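Local coordinates for protein putative ABC transporter subunit, substrate-binding component (Rhodopseudomonas palustris, PDB 4EVQ) that binds 4-hydroxybenzoate and probably acts as the solute-binding component of an ABC transporter that takes up benzoate derivatives, at residues V111-D117 with R130-G136; I138-T142 with T258-Y262; L220-K224 with A248-G253; V157-A163 with A212-G216. One frame throughout, in Å; residues are numbered along the deposited sequence.

Interaction 1 of 4, residues V111-D117 with R130-G136. With PHB (p-hydroxybenzoic acid), chain H.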
# COMPACT_ATOMS: atom_id res chain seq x y z
N VAL A 111 6.65 1.39 -7.62
CA VAL A 111 6.33 0.62 -6.41
C VAL A 111 4.84 0.74 -6.17
O VAL A 111 4.35 1.82 -5.89
CB VAL A 111 7.12 1.16 -5.23
CG1 VAL A 111 6.75 0.41 -3.94
CG2 VAL A 111 8.59 1.08 -5.47
N PRO A 112 4.12 -0.38 -6.23
CA PRO A 112 2.65 -0.34 -6.20
C PRO A 112 2.07 -0.70 -4.81
O PRO A 112 0.88 -0.89 -4.69
CB PRO A 112 2.26 -1.41 -7.22
CG PRO A 112 3.25 -2.46 -6.98
CD PRO A 112 4.54 -1.72 -6.67
N ASN A 113 2.93 -0.89 -3.83
CA ASN A 113 2.43 -1.03 -2.46
C ASN A 113 3.47 -0.69 -1.38
O ASN A 113 3.23 0.19 -0.56
CB ASN A 113 1.91 -2.45 -2.14
CG ASN A 113 1.30 -2.48 -0.74
OD1 ASN A 113 0.24 -1.89 -0.53
ND2 ASN A 113 2.04 -3.06 0.22
N ALA A 114 4.61 -1.39 -1.36
CA ALA A 114 5.55 -1.29 -0.25
C ALA A 114 5.71 0.13 0.23
O ALA A 114 6.07 1.03 -0.54
CB ALA A 114 6.92 -1.85 -0.63
N GLY A 115 5.48 0.34 1.50
CA GLY A 115 5.52 1.67 2.10
C GLY A 115 6.83 2.13 2.61
O GLY A 115 6.91 3.26 3.15
N ALA A 116 7.89 1.35 2.42
CA ALA A 116 9.17 1.64 3.06
C ALA A 116 9.50 3.12 2.94
O ALA A 116 9.60 3.67 1.83
CB ALA A 116 10.27 0.79 2.40
N ASP A 117 9.78 3.74 4.07
CA ASP A 117 10.03 5.18 4.10
C ASP A 117 11.19 5.56 3.23
O ASP A 117 11.15 6.60 2.56
CB ASP A 117 10.27 5.65 5.54
CG ASP A 117 9.03 5.62 6.42
OD1 ASP A 117 7.91 5.74 5.90
OD2 ASP A 117 9.22 5.55 7.65
N ARG A 130 6.26 5.85 -6.71
CA ARG A 130 5.38 5.04 -5.84
C ARG A 130 3.95 5.47 -6.09
O ARG A 130 3.64 6.66 -6.10
CB ARG A 130 5.80 5.21 -4.38
CG ARG A 130 4.95 4.45 -3.39
CD ARG A 130 5.73 3.91 -2.21
NE ARG A 130 6.38 4.95 -1.42
CZ ARG A 130 7.25 4.69 -0.45
NH1 ARG A 130 7.55 3.43 -0.17
NH2 ARG A 130 7.82 5.68 0.25
N THR A 131 3.05 4.48 -6.22
CA THR A 131 1.64 4.76 -6.38
C THR A 131 0.80 4.45 -5.11
O THR A 131 -0.43 4.59 -5.16
CB THR A 131 1.02 4.05 -7.55
OG1 THR A 131 1.12 2.63 -7.37
CG2 THR A 131 1.66 4.46 -8.88
N SER A 132 1.47 4.10 -4.04
CA SER A 132 0.78 3.68 -2.83
C SER A 132 0.79 4.75 -1.74
O SER A 132 -0.10 5.56 -1.75
CB SER A 132 1.35 2.34 -2.41
OG SER A 132 2.73 2.43 -2.12
N PHE A 133 1.79 4.75 -0.86
CA PHE A 133 1.85 5.54 0.37
C PHE A 133 3.23 5.32 0.97
O PHE A 133 3.94 4.39 0.57
CB PHE A 133 0.74 5.12 1.37
CG PHE A 133 0.93 3.71 1.80
CD1 PHE A 133 0.50 2.69 0.98
CD2 PHE A 133 1.69 3.39 2.91
CE1 PHE A 133 0.83 1.39 1.26
CE2 PHE A 133 1.97 2.05 3.20
CZ PHE A 133 1.57 1.09 2.35
N ALA A 134 3.56 6.12 1.98
CA ALA A 134 4.68 5.88 2.84
C ALA A 134 4.22 5.45 4.22
O ALA A 134 3.28 6.05 4.80
CB ALA A 134 5.53 7.15 2.94
N ASN A 135 4.93 4.48 4.79
CA ASN A 135 4.56 3.90 6.08
C ASN A 135 4.44 4.92 7.18
O ASN A 135 3.48 4.92 7.93
CB ASN A 135 5.64 2.89 6.47
CG ASN A 135 5.60 1.59 5.66
OD1 ASN A 135 4.57 1.17 5.17
ND2 ASN A 135 6.75 0.96 5.56
N GLY A 136 5.42 5.80 7.31
CA GLY A 136 5.38 6.71 8.45
C GLY A 136 4.25 7.70 8.29
O GLY A 136 3.59 8.06 9.27
C1' PHB H . 4.75 -3.39 3.41
O1' PHB H . 5.52 -4.32 3.74
O2' PHB H . 5.18 -2.23 3.04
C1 PHB H . 3.28 -3.55 3.41
C2 PHB H . 2.73 -4.83 3.29
C3 PHB H . 1.35 -4.98 3.30
C4 PHB H . 0.55 -3.90 3.46
C5 PHB H . 1.07 -2.62 3.56
C6 PHB H . 2.43 -2.48 3.55
O4 PHB H . -0.79 -4.03 3.49

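Interaction 2 of 4, residues I138-T142 with T258-Y262. With SO4 (sulfate ion), chain D.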
# COMPACT_ATOMS: atom_id res chain seq x y z
N ILE A 138 1.26 7.32 6.77
CA ILE A 138 -0.04 6.76 7.09
C ILE A 138 -0.12 6.44 8.59
O ILE A 138 -1.15 6.65 9.20
CB ILE A 138 -0.42 5.54 6.21
CG1 ILE A 138 -1.91 5.25 6.41
CG2 ILE A 138 0.46 4.31 6.46
CD1 ILE A 138 -2.48 4.20 5.43
N GLY A 139 0.96 6.00 9.19
CA GLY A 139 0.95 5.80 10.64
C GLY A 139 0.65 7.09 11.40
O GLY A 139 -0.15 7.14 12.33
N ARG A 140 1.31 8.17 10.99
CA ARG A 140 1.07 9.49 11.58
C ARG A 140 -0.39 9.92 11.44
O ARG A 140 -1.00 10.40 12.39
CB ARG A 140 1.93 10.56 10.93
CG ARG A 140 3.34 10.55 11.40
CD ARG A 140 4.05 11.75 10.83
NE ARG A 140 5.29 12.06 11.48
CZ ARG A 140 5.39 12.82 12.58
NH1 ARG A 140 4.32 13.28 13.16
NH2 ARG A 140 6.56 13.08 13.07
N ALA A 141 -0.97 9.70 10.26
CA ALA A 141 -2.34 10.10 10.03
C ALA A 141 -3.29 9.31 10.93
O ALA A 141 -4.28 9.85 11.43
CB ALA A 141 -2.71 9.95 8.55
N THR A 142 -3.00 8.04 11.15
CA THR A 142 -3.86 7.22 11.98
C THR A 142 -3.74 7.67 13.44
O THR A 142 -4.75 7.80 14.14
CB THR A 142 -3.48 5.74 11.82
OG1 THR A 142 -3.49 5.37 10.40
CG2 THR A 142 -4.51 4.87 12.48
N THR A 258 -10.30 2.67 10.81
CA THR A 258 -9.04 2.72 10.10
C THR A 258 -8.88 4.03 9.36
O THR A 258 -9.83 4.77 9.15
CB THR A 258 -8.85 1.55 9.08
OG1 THR A 258 -9.83 1.63 8.04
CG2 THR A 258 -8.92 0.19 9.72
N VAL A 259 -7.63 4.32 9.01
CA VAL A 259 -7.32 5.46 8.15
C VAL A 259 -6.66 4.93 6.88
O VAL A 259 -5.74 4.10 6.96
CB VAL A 259 -6.45 6.47 8.88
CG1 VAL A 259 -5.91 7.51 7.92
CG2 VAL A 259 -7.23 7.15 10.02
N LEU A 260 -7.12 5.38 5.72
CA LEU A 260 -6.54 4.91 4.46
C LEU A 260 -6.82 5.96 3.39
O LEU A 260 -7.81 6.67 3.43
CB LEU A 260 -7.16 3.55 4.02
CG LEU A 260 -6.35 2.74 3.01
CD1 LEU A 260 -5.01 2.29 3.57
CD2 LEU A 260 -7.21 1.53 2.57
N HIS A 261 -5.97 5.92 2.38
CA HIS A 261 -6.07 6.73 1.17
C HIS A 261 -7.10 6.27 0.16
O HIS A 261 -7.22 6.85 -0.91
CB HIS A 261 -4.67 6.88 0.57
CG HIS A 261 -3.97 5.60 0.37
ND1 HIS A 261 -3.54 4.84 1.44
CD2 HIS A 261 -3.57 4.95 -0.74
CE1 HIS A 261 -2.95 3.75 0.99
NE2 HIS A 261 -2.94 3.80 -0.33
N TYR A 262 -7.86 5.24 0.47
CA TYR A 262 -8.96 4.78 -0.39
C TYR A 262 -10.12 4.29 0.46
O TYR A 262 -9.90 3.75 1.53
CB TYR A 262 -8.49 3.63 -1.31
CG TYR A 262 -9.56 3.14 -2.22
CD1 TYR A 262 -10.04 3.92 -3.28
CD2 TYR A 262 -10.09 1.85 -2.06
CE1 TYR A 262 -11.05 3.48 -4.08
CE2 TYR A 262 -11.11 1.40 -2.89
CZ TYR A 262 -11.57 2.21 -3.91
OH TYR A 262 -12.58 1.73 -4.72
S SO4 D . 8.78 11.59 10.20
O1 SO4 D . 7.57 10.75 10.32
O2 SO4 D . 9.90 10.72 9.90
O3 SO4 D . 8.60 12.46 9.04
O4 SO4 D . 9.00 12.45 11.37

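Interaction 3 of 4, residues L220-K224 with A248-G253. With SO4 (sulfate ion), chain F.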
# COMPACT_ATOMS: atom_id res chain seq x y z
N LEU A 220 -7.23 -10.96 8.73
CA LEU A 220 -8.52 -11.62 8.98
C LEU A 220 -8.48 -12.38 10.29
O LEU A 220 -9.40 -12.28 11.13
CB LEU A 220 -8.86 -12.53 7.80
CG LEU A 220 -10.13 -13.38 8.00
CD1 LEU A 220 -11.37 -12.51 8.25
CD2 LEU A 220 -10.32 -14.27 6.77
N LYS A 221 -7.45 -13.17 10.50
CA LYS A 221 -7.33 -13.94 11.71
C LYS A 221 -7.21 -13.05 12.91
O LYS A 221 -7.84 -13.33 13.94
CB LYS A 221 -6.19 -14.95 11.61
CG LYS A 221 -6.19 -15.94 12.79
CD LYS A 221 -5.16 -17.00 12.54
CE LYS A 221 -5.24 -18.08 13.63
NZ LYS A 221 -4.91 -17.50 14.95
N PHE A 222 -6.46 -11.98 12.82
CA PHE A 222 -6.32 -11.05 13.93
C PHE A 222 -7.67 -10.48 14.29
O PHE A 222 -8.03 -10.39 15.48
CB PHE A 222 -5.32 -9.93 13.61
CG PHE A 222 -5.10 -9.02 14.76
CD1 PHE A 222 -4.23 -9.37 15.76
CD2 PHE A 222 -5.80 -7.85 14.87
CE1 PHE A 222 -4.07 -8.55 16.90
CE2 PHE A 222 -5.65 -7.04 15.99
CZ PHE A 222 -4.78 -7.38 16.98
N ILE A 223 -8.43 -10.04 13.32
CA ILE A 223 -9.75 -9.45 13.57
C ILE A 223 -10.65 -10.44 14.29
O ILE A 223 -11.31 -10.10 15.26
CB ILE A 223 -10.38 -8.98 12.24
CG1 ILE A 223 -9.64 -7.75 11.72
CG2 ILE A 223 -11.89 -8.74 12.37
CD1 ILE A 223 -9.99 -7.42 10.32
N LYS A 224 -10.67 -11.68 13.80
CA LYS A 224 -11.49 -12.74 14.40
C LYS A 224 -11.06 -12.99 15.83
O LYS A 224 -11.90 -13.03 16.76
CB LYS A 224 -11.38 -14.00 13.55
CG LYS A 224 -12.11 -13.86 12.22
CD LYS A 224 -12.28 -15.13 11.38
CE LYS A 224 -13.39 -14.85 10.30
NZ LYS A 224 -13.82 -15.96 9.38
N ALA A 248 -15.26 -11.69 4.90
CA ALA A 248 -14.97 -12.92 5.64
C ALA A 248 -14.92 -12.67 7.14
O ALA A 248 -15.17 -13.58 7.94
CB ALA A 248 -13.67 -13.51 5.12
N ALA A 249 -14.61 -11.46 7.56
CA ALA A 249 -14.55 -11.15 8.98
C ALA A 249 -15.93 -11.16 9.60
O ALA A 249 -16.05 -11.40 10.80
CB ALA A 249 -13.89 -9.82 9.23
N GLY A 250 -16.97 -10.88 8.83
CA GLY A 250 -18.31 -10.93 9.40
C GLY A 250 -18.48 -9.93 10.53
O GLY A 250 -17.83 -8.88 10.60
N PRO A 251 -19.34 -10.25 11.51
CA PRO A 251 -19.57 -9.34 12.61
C PRO A 251 -18.37 -9.00 13.44
O PRO A 251 -18.32 -7.93 14.07
CB PRO A 251 -20.65 -10.07 13.45
CG PRO A 251 -21.32 -10.96 12.53
CD PRO A 251 -20.30 -11.37 11.48
N ALA A 252 -17.36 -9.86 13.44
CA ALA A 252 -16.13 -9.54 14.18
C ALA A 252 -15.48 -8.24 13.70
O ALA A 252 -14.78 -7.57 14.46
CB ALA A 252 -15.08 -10.65 14.04
N GLY A 253 -15.68 -7.90 12.43
CA GLY A 253 -15.08 -6.68 11.89
C GLY A 253 -15.83 -5.40 12.25
O GLY A 253 -15.27 -4.32 12.19
S SO4 F . -14.03 -18.26 13.02
O1 SO4 F . -14.66 -19.48 13.54
O2 SO4 F . -12.58 -18.41 12.91
O3 SO4 F . -14.27 -17.15 13.94
O4 SO4 F . -14.59 -17.88 11.72
O HOH W 1 -12.34 -7.42 15.72

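Interaction 4 of 4, residues V157-A163 with A212-G216. With PHB (p-hydroxybenzoic acid), chain H.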
# COMPACT_ATOMS: atom_id res chain seq x y z
N VAL A 157 0.31 -3.35 18.13
CA VAL A 157 0.66 -4.73 17.84
C VAL A 157 0.84 -4.87 16.32
O VAL A 157 -0.01 -4.44 15.53
CB VAL A 157 -0.39 -5.70 18.43
CG1 VAL A 157 -1.74 -5.45 17.91
CG2 VAL A 157 0.04 -7.13 18.22
N THR A 158 1.92 -5.52 15.93
CA THR A 158 2.22 -5.66 14.51
C THR A 158 3.26 -6.75 14.33
O THR A 158 3.72 -7.34 15.30
CB THR A 158 2.66 -4.33 13.85
OG1 THR A 158 2.69 -4.49 12.43
CG2 THR A 158 4.03 -3.92 14.31
N TRP A 159 3.61 -6.99 13.08
CA TRP A 159 4.67 -7.91 12.73
C TRP A 159 6.04 -7.23 12.83
O TRP A 159 6.18 -6.02 12.55
CB TRP A 159 4.48 -8.43 11.29
CG TRP A 159 3.49 -9.55 11.17
CD1 TRP A 159 3.41 -10.66 11.97
CD2 TRP A 159 2.49 -9.71 10.17
NE1 TRP A 159 2.46 -11.50 11.51
CE2 TRP A 159 1.87 -10.96 10.39
CE3 TRP A 159 2.09 -8.95 9.07
CZ2 TRP A 159 0.84 -11.44 9.58
CZ3 TRP A 159 1.11 -9.43 8.27
CH2 TRP A 159 0.47 -10.65 8.53
N LYS A 160 7.04 -8.03 13.21
CA LYS A 160 8.39 -7.57 13.41
C LYS A 160 9.16 -7.53 12.06
O LYS A 160 9.98 -8.38 11.74
CB LYS A 160 9.11 -8.42 14.44
CG LYS A 160 10.45 -7.80 14.90
CD LYS A 160 11.09 -8.47 16.08
CE LYS A 160 12.45 -7.82 16.33
NZ LYS A 160 13.45 -8.10 15.25
N TYR A 161 8.85 -6.52 11.27
CA TYR A 161 9.63 -6.23 10.08
C TYR A 161 9.44 -4.75 9.78
O TYR A 161 8.62 -4.09 10.41
CB TYR A 161 9.32 -7.16 8.90
CG TYR A 161 8.12 -6.78 8.04
CD1 TYR A 161 6.85 -7.06 8.47
CD2 TYR A 161 8.26 -6.21 6.77
CE1 TYR A 161 5.75 -6.78 7.69
CE2 TYR A 161 7.17 -5.92 6.01
CZ TYR A 161 5.91 -6.20 6.45
OH TYR A 161 4.82 -5.94 5.68
N ALA A 162 10.11 -4.26 8.74
CA ALA A 162 10.19 -2.82 8.48
C ALA A 162 8.86 -2.12 8.42
O ALA A 162 8.72 -1.03 8.93
CB ALA A 162 11.01 -2.54 7.21
N ALA A 163 7.89 -2.70 7.74
CA ALA A 163 6.66 -1.99 7.56
C ALA A 163 5.93 -1.81 8.86
O ALA A 163 5.37 -0.73 9.13
CB ALA A 163 5.76 -2.63 6.52
N ALA A 212 -3.16 -1.62 15.35
CA ALA A 212 -2.61 -2.83 14.77
C ALA A 212 -2.34 -2.66 13.29
O ALA A 212 -3.16 -2.12 12.55
CB ALA A 212 -3.56 -4.01 14.98
N PHE A 213 -1.20 -3.18 12.89
CA PHE A 213 -0.92 -3.36 11.46
C PHE A 213 -0.71 -4.84 11.18
O PHE A 213 0.27 -5.45 11.65
CB PHE A 213 0.27 -2.56 10.90
CG PHE A 213 0.72 -3.07 9.52
CD1 PHE A 213 -0.13 -2.97 8.45
CD2 PHE A 213 1.92 -3.73 9.35
CE1 PHE A 213 0.21 -3.50 7.21
CE2 PHE A 213 2.25 -4.30 8.09
CZ PHE A 213 1.38 -4.17 7.04
N PHE A 214 -1.65 -5.38 10.42
CA PHE A 214 -1.53 -6.71 9.77
C PHE A 214 -2.24 -6.52 8.43
O PHE A 214 -2.95 -5.53 8.20
CB PHE A 214 -2.23 -7.81 10.58
CG PHE A 214 -1.59 -8.05 11.90
CD1 PHE A 214 -0.41 -8.72 12.00
CD2 PHE A 214 -2.16 -7.54 13.06
CE1 PHE A 214 0.25 -8.86 13.18
CE2 PHE A 214 -1.52 -7.66 14.24
CZ PHE A 214 -0.32 -8.32 14.34
N SER A 215 -2.04 -7.45 7.51
CA SER A 215 -2.67 -7.36 6.21
C SER A 215 -2.77 -8.77 5.62
O SER A 215 -1.96 -9.62 5.95
CB SER A 215 -1.81 -6.41 5.34
OG SER A 215 -2.33 -6.23 4.07
N GLY A 216 -3.78 -9.03 4.82
CA GLY A 216 -3.99 -10.34 4.22
C GLY A 216 -4.69 -11.26 5.18
O GLY A 216 -5.42 -10.83 6.08
C1' PHB H . 4.75 -3.39 3.41
O1' PHB H . 5.52 -4.32 3.74
O2' PHB H . 5.18 -2.23 3.04
C1 PHB H . 3.28 -3.55 3.41
C2 PHB H . 2.73 -4.83 3.29
C3 PHB H . 1.35 -4.98 3.30
C4 PHB H . 0.55 -3.90 3.46
C5 PHB H . 1.07 -2.62 3.56
C6 PHB H . 2.43 -2.48 3.55
O4 PHB H . -0.79 -4.03 3.49

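Interaction 1 of 4, residues V111-D117 with R130-G136
The guanidinium group of Arg130 turns its edge to the backbone of 111-117, where the carbonyl oxygens of Ala114 and Ala116 lie near its plane, while the carbonyl oxygen of Phe133 rests over the rim of one face. The phenyl ring of Phe133 meets its neighbours at the edge, with Asn113 OD1 and C6 of the bound 4-hydroxybenzoate both in its plane; the amide of Asn113 is turned 68° from the ring and is itself bonded to Gln292 and Val90. Arg130 NH1 donates to Ala114 O (2.8 Å) and to Ala116 O (2.9 Å). Arg130 NH2 also donates to Ala116 O, so one oxygen is gripped end-on by two nitrogens, both approaching from the same face of its peptide. Arg130 NE is bonded to Asn340 and NH2 also to Thr120. To get there the arginine chain sets out alongside Val111 and bends at chi2 and chi3 (60°).

Backbone and side-chain bonds extend the pairing. Thr131 N reaches Val111 O at 3.0 Å where the parallel strands 109-111 and 128-130 end, and Ser132 OG bonds Asn113 O (2.8 Å) from above the carbonyl plane. Farther on, Asn135 N donates to Gly115 O (2.8 Å) and Gly136 N to the syn lone pair of Asp117 OD1 (2.9 Å), tying the loop to the first turn of helix 135-148 as the chain passes between lobes. While these carbonyls face 130-136, Gly115 N faces the ligand and donates nearly straight to its carboxylate O2' (3.0 Å); the buried arginine thus probably helps fix the loop shape that the pocket needs.

Interaction 2 of 4, residues I138-T142 with T258-Y262
Val259 is covered by Ala141 and Thr142, and Leu260 is met by Ile138, in a helix-on-sheet packing typical of an alpha/beta lobe: helix 135-148 lies against the seven-stranded mixed sheet, on its strand 257-260. The axes of the segments 138-142 and 258-260 pass 8.2 Å apart, with their directions 138° from each other.

In the first shell the two branches of Val259 divide the work. Its CG1 faces Ala141 CB at 4.1 Å, its CG2 lies by the backbone of Thr142, and between them Val259 CB comes within 3.5 Å of Thr142 OG1, the two side chains running antiparallel alongside each other. One turn earlier, Ile138 stretches out with CG1 anti to its own nitrogen (chi1 -167°), which carries CD1 to 3.6 Å from Val259 O and 3.7 Å from Leu260 CD1. The same methyl stands at the edge of the His261 ring, near ND1.

The next shell holds these groups in position. Thr142 OG1 donates to Ile138 O (2.9 Å), from the face of that peptide opposite to the one used by Thr142 N, which keeps the hydroxyl folded back on the helix. His261 is oriented by a bond from NE2 to Gln292 and by its meeting with the ring of Phe133, while Phe345 of the antiparallel strand 345-351 packs against both Ile138 and Val259. On a part of the helix well clear of the strand, Arg140 extends to a sulfate ion, probably from the crystallisation liquor, with Arg140 NE 2.9 Å from sulfate O1 and the bond almost straight at 171°.

Interaction 3 of 4, residues L220-K224 with A248-G253
Ile223 and Leu220 press into a small-residue surface formed by Ala248, Ala249, Ala252 and Gly253, where helix 217-228 packs beside the end of helix 246-249 and the 3-10 turn that follows it. Both belong to successive beta-alpha-beta crossovers between the parallel strands 209-213, 235-238 and 257-260.

The main bump is the CG2 branch of Ile223, set anti to the backbone nitrogen. It enters a shallow hollow with Gly253 CA at 3.8 Å, Ala249 CB at 3.9 Å and Ala252 CB at 4.1 Å from Ile223 CG2. Leu220 straddles the neighbouring ridge, with CD1 3.5 Å from Ala249 N and CD2 3.8 Å from Ala248 CB. In return the methyl of Ala252 rests against Ile223 O and CG2 and Lys224 CA.

At the solvent side Lys224, extended beyond CG, spans the junction. In the conformer given, one of two, NZ makes a weak bond to Ala248 O and also a bond to a sulfate ion, probably from the crystallisation liquor. A water closes the other end, donating to Ile223 O at 2.9 Å and to Ala252 O at 2.8 Å.

Interaction 4 of 4, residues V157-A163 with A212-G216
Val157 and Thr158 hold Phe213 by two hydrogen bonds where the parallel strands 153-159 and 209-213 reach their C-terminal ends. Phe213 N donates to Val157 O at 3.2 Å, in the carbonyl plane; Ala212 is the bridge partner of Val157. One residue on, a side chain takes over: Thr158 OG1, placed anti to the backbone nitrogen (chi1 -169°), swings across to Phe213 O at 2.7 Å. Beyond this point the backbones part, and Trp159 N and Ser215 N are buried without a partner in the model.

Aromatic contacts follow where the bridges stop. Phe214 drives its edge into the face of Trp159 in a T-shaped pair, planes 88° apart and centroids of the phenyl and the five-membered ring 4.8 Å apart, with Phe214 CD1 over the middle of the indole. The indole rim meets Ser215 O, and NE1 bonds to Asp192.

Apolar contacts line both faces of the sheet. Val157 CG1 touches Ala212 CB (3.7 Å) on the side covered by Phe222 of helix 217-228, whereas the Phe213 ring lies on the other side, near Ala163 CB. A polar neighbour, Tyr161 OH, stands at that ring's edge.

The last group is made with the bound 4-hydroxybenzoate. Phe213 CZ approaches the ring atom C4 at 3.7 Å, Tyr161 OH, also bonded to Tyr29, donates to carboxylate O1' (2.6 Å), and the phenolic O4 donates to Ser215 OG (2.7 Å). Gly115 N and Ser92 OG complete the ligand's hydrogen bonds. Hydroxyls from the loops after the two strands thus meet its opposite ends, consistent with a pocket suited to para-hydroxylated benzoates.

Overall arrangement
In this two-lobed periplasmic binding protein, interaction 1 lies where the chain crosses between lobes, and the other three lie in or against the second. Interactions 1 and 4, centres about 14 Å apart, both touch the ligand: the first where the chain leaves the six-stranded sheet, the other at strand ends of the seven-stranded sheet. Interactions 1 and 2 share helix 135-148, their centres about 12 Å apart, and also touch through Phe133, just before it, against His261. Interaction 3, about 25 Å from interaction 1, joins interaction 4 through Phe222 against Phe214. Along the chain, interactions 4 and then 3 are nested within the loop closed by interaction 2. The ligand is thus held between the ends of two alpha/beta lobes, with interactions 2 and 3 packing helices on the second.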